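Local coordinates for protein 6-aminohexanoate-cyclic-dimer hydrolase (Arthrobacter sp., PDB 3A2Q) that hydrolyses the cyclic dimer of 6-aminohexanoate, a by-product of nylon-6 manufacture, opening the ring to give the linear dimer, at residues V262-P267 / A279-A284. The protein carries 1 engineered substitution. Numbering follows the deposited sequence.
Sequences VLTHNP and AAARGA
Arg-282 NH2 donates a hydrogen bond to Thr-264 OG1 at 2.9 Å, with an N-H...O angle of 145° and the hydroxyl at the guanidinium edge, 20° out of its plane. A water bridges the same two side chains, accepting from Arg-282 NE at 3.2 Å and bonding to Thr-264 OG1 at 3.0 Å. Thr-264 CG2 packs beside the same group, 3.8 Å from Arg-282 NH2, and Val-262 CG1 lies obliquely to it, 3.7 Å from Arg-282 NH1. Deeper in, Thr-264 CG2 meets Ala-281 CB at 4.4 Å. Arg-282 CG is anti to the backbone N (chi1 179°) and the chain bends at chi2 and chi3; its side chain crosses those of Val-262 and Thr-264 at about a right angle. Arg-282 NH1 forms a salt bridge with Asp-297, so one planar group ties the loop to the neighbouring strand 294-297. An alanine here would probably leave Asp-297 without its positive mate and Thr-264 OG1 without its NH2 donor. Val-262 ends strand 259-262, whose parallel neighbours are 383-387 and 294-297; the contact thus packs helix 275-290 against the loop leading into it, within the beta-alpha-beta crossover from 259-262 to strand 294-297, outermost in the sheet of this chain.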
ATOM      1  N   VAL A 262      -9.933   8.730 -18.935  1.00 28.80           N
ATOM      2  CA  VAL A 262      -9.106   9.513 -18.029  1.00 31.06           C
ATOM      3  C   VAL A 262      -9.978  10.460 -17.218  1.00 29.00           C
ATOM      4  O   VAL A 262     -10.928  11.054 -17.733  1.00 28.30           O
ATOM      5  CB  VAL A 262      -8.017  10.313 -18.799  1.00 35.05           C
ATOM      6  CG1 VAL A 262      -8.651  11.182 -19.861  1.00 38.98           C
ATOM      7  CG2 VAL A 262      -7.210  11.168 -17.829  1.00 34.93           C
ATOM      8  N   LEU A 263      -9.663  10.568 -15.932  1.00 27.59           N
ATOM      9  CA  LEU A 263     -10.402  11.424 -15.017  1.00 27.07           C
ATOM     10  C   LEU A 263      -9.476  12.512 -14.486  1.00 26.66           C
ATOM     11  O   LEU A 263      -8.456  12.212 -13.856  1.00 27.53           O
ATOM     12  CB  LEU A 263     -10.937  10.589 -13.850  1.00 23.49           C
ATOM     13  CG  LEU A 263     -11.660  11.339 -12.722  1.00 26.23           C
ATOM     14  CD1 LEU A 263     -12.903  12.030 -13.271  1.00 24.19           C
ATOM     15  CD2 LEU A 263     -12.045  10.355 -11.614  1.00 26.26           C
ATOM     16  N   THR A 264      -9.824  13.772 -14.734  1.00 27.60           N
ATOM     17  CA  THR A 264      -8.997  14.871 -14.255  1.00 26.07           C
ATOM     18  C   THR A 264      -9.747  15.948 -13.468  1.00 29.18           C
ATOM     19  O   THR A 264      -9.399  17.129 -13.502  1.00 28.93           O
ATOM     20  CB  THR A 264      -8.201  15.516 -15.409  1.00 24.49           C
ATOM     21  OG1 THR A 264      -9.090  15.887 -16.467  1.00 31.24           O
ATOM     22  CG2 THR A 264      -7.163  14.530 -15.940  1.00 26.29           C
ATOM     23  N   HIS A 265     -10.794  15.528 -12.765  1.00 27.79           N
ATOM     24  CA  HIS A 265     -11.560  16.423 -11.901  1.00 27.36           C
ATOM     25  C   HIS A 265     -12.156  15.522 -10.825  1.00 26.76           C
ATOM     26  O   HIS A 265     -12.105  14.298 -10.951  1.00 24.94           O
ATOM     27  CB  HIS A 265     -12.667  17.169 -12.673  1.00 27.50           C
ATOM     28  CG  HIS A 265     -13.851  16.324 -13.035  1.00 30.11           C
ATOM     29  ND1 HIS A 265     -13.821  15.384 -14.042  1.00 29.85           N
ATOM     30  CD2 HIS A 265     -15.104  16.288 -12.523  1.00 25.94           C
ATOM     31  CE1 HIS A 265     -15.006  14.805 -14.135  1.00 30.92           C
ATOM     32  NE2 HIS A 265     -15.802  15.336 -13.224  1.00 30.50           N
ATOM     33  N   ASN A 266     -12.674  16.112  -9.754  1.00 24.66           N
ATOM     34  CA  ASN A 266     -13.290  15.324  -8.690  1.00 25.60           C
ATOM     35  C   ASN A 266     -14.769  15.179  -9.029  1.00 25.72           C
ATOM     36  O   ASN A 266     -15.542  16.119  -8.863  1.00 26.92           O
ATOM     37  CB  ASN A 266     -13.134  16.020  -7.342  1.00 24.43           C
ATOM     38  CG  ASN A 266     -13.947  15.352  -6.255  1.00 28.99           C
ATOM     39  OD1 ASN A 266     -14.389  14.214  -6.410  1.00 27.41           O
ATOM     40  ND2 ASN A 266     -14.140  16.050  -5.144  1.00 26.44           N
ATOM     41  N   PRO A 267     -15.181  13.991  -9.500  1.00 23.62           N
ATOM     42  CA  PRO A 267     -16.574  13.734  -9.874  1.00 24.73           C
ATOM     43  C   PRO A 267     -17.603  13.889  -8.770  1.00 24.69           C
ATOM     44  O   PRO A 267     -18.789  14.045  -9.051  1.00 25.31           O
ATOM     45  CB  PRO A 267     -16.532  12.313 -10.432  1.00 28.31           C
ATOM     46  CG  PRO A 267     -15.395  11.689  -9.714  1.00 24.75           C
ATOM     47  CD  PRO A 267     -14.359  12.776  -9.644  1.00 26.19           C
ATOM     48  N   ALA A 279      -2.837  17.374 -13.780  1.00 25.09           N
ATOM     49  CA  ALA A 279      -1.940  17.500 -14.925  1.00 28.29           C
ATOM     50  C   ALA A 279      -1.043  16.277 -15.115  1.00 25.84           C
ATOM     51  O   ALA A 279      -0.690  15.934 -16.240  1.00 26.82           O
ATOM     52  CB  ALA A 279      -1.091  18.763 -14.785  1.00 25.08           C
ATOM     53  N   ALA A 280      -0.669  15.627 -14.016  1.00 25.54           N
ATOM     54  CA  ALA A 280       0.180  14.442 -14.080  1.00 24.71           C
ATOM     55  C   ALA A 280      -0.594  13.323 -14.755  1.00 24.25           C
ATOM     56  O   ALA A 280      -0.070  12.617 -15.612  1.00 27.12           O
ATOM     57  CB  ALA A 280       0.600  14.011 -12.671  1.00 25.07           C
ATOM     58  N   ALA A 281      -1.853  13.163 -14.361  1.00 25.40           N
ATOM     59  CA  ALA A 281      -2.699  12.128 -14.947  1.00 24.68           C
ATOM     60  C   ALA A 281      -2.943  12.450 -16.422  1.00 24.82           C
ATOM     61  O   ALA A 281      -2.906  11.564 -17.280  1.00 26.04           O
ATOM     62  CB  ALA A 281      -4.021  12.054 -14.198  1.00 22.13           C
ATOM     63  N   ARG A 282      -3.187  13.722 -16.715  1.00 26.00           N
ATOM     64  CA  ARG A 282      -3.426  14.146 -18.091  1.00 27.09           C
ATOM     65  C   ARG A 282      -2.197  13.817 -18.944  1.00 26.80           C
ATOM     66  O   ARG A 282      -2.319  13.289 -20.051  1.00 27.10           O
ATOM     67  CB  ARG A 282      -3.730  15.651 -18.124  1.00 29.77           C
ATOM     68  CG  ARG A 282      -3.983  16.233 -19.512  1.00 33.03           C
ATOM     69  CD  ARG A 282      -5.118  15.525 -20.234  1.00 36.96           C
ATOM     70  NE  ARG A 282      -6.401  15.684 -19.554  1.00 34.08           N
ATOM     71  CZ  ARG A 282      -7.542  15.162 -19.992  1.00 38.11           C
ATOM     72  NH1 ARG A 282      -7.562  14.447 -21.110  1.00 31.54           N
ATOM     73  NH2 ARG A 282      -8.664  15.351 -19.311  1.00 34.93           N
ATOM     74  N   GLY A 283      -1.019  14.115 -18.408  1.00 27.86           N
ATOM     75  CA  GLY A 283       0.221  13.842 -19.115  1.00 27.86           C
ATOM     76  C   GLY A 283       0.401  12.367 -19.424  1.00 30.05           C
ATOM     77  O   GLY A 283       0.888  12.010 -20.494  1.00 29.04           O
ATOM     78  N   ALA A 284       0.018  11.508 -18.482  1.00 28.70           N
ATOM     79  CA  ALA A 284       0.133  10.067 -18.671  1.00 26.85           C
ATOM     80  C   ALA A 284      -0.858   9.616 -19.740  1.00 27.29           C
ATOM     81  O   ALA A 284      -0.560   8.731 -20.538  1.00 27.45           O
ATOM     82  CB  ALA A 284      -0.143   9.337 -17.355  1.00 25.69           C
TER
HETATM   83  O   HOH W   1      -6.978  17.885 -17.365  1.00 36.70           O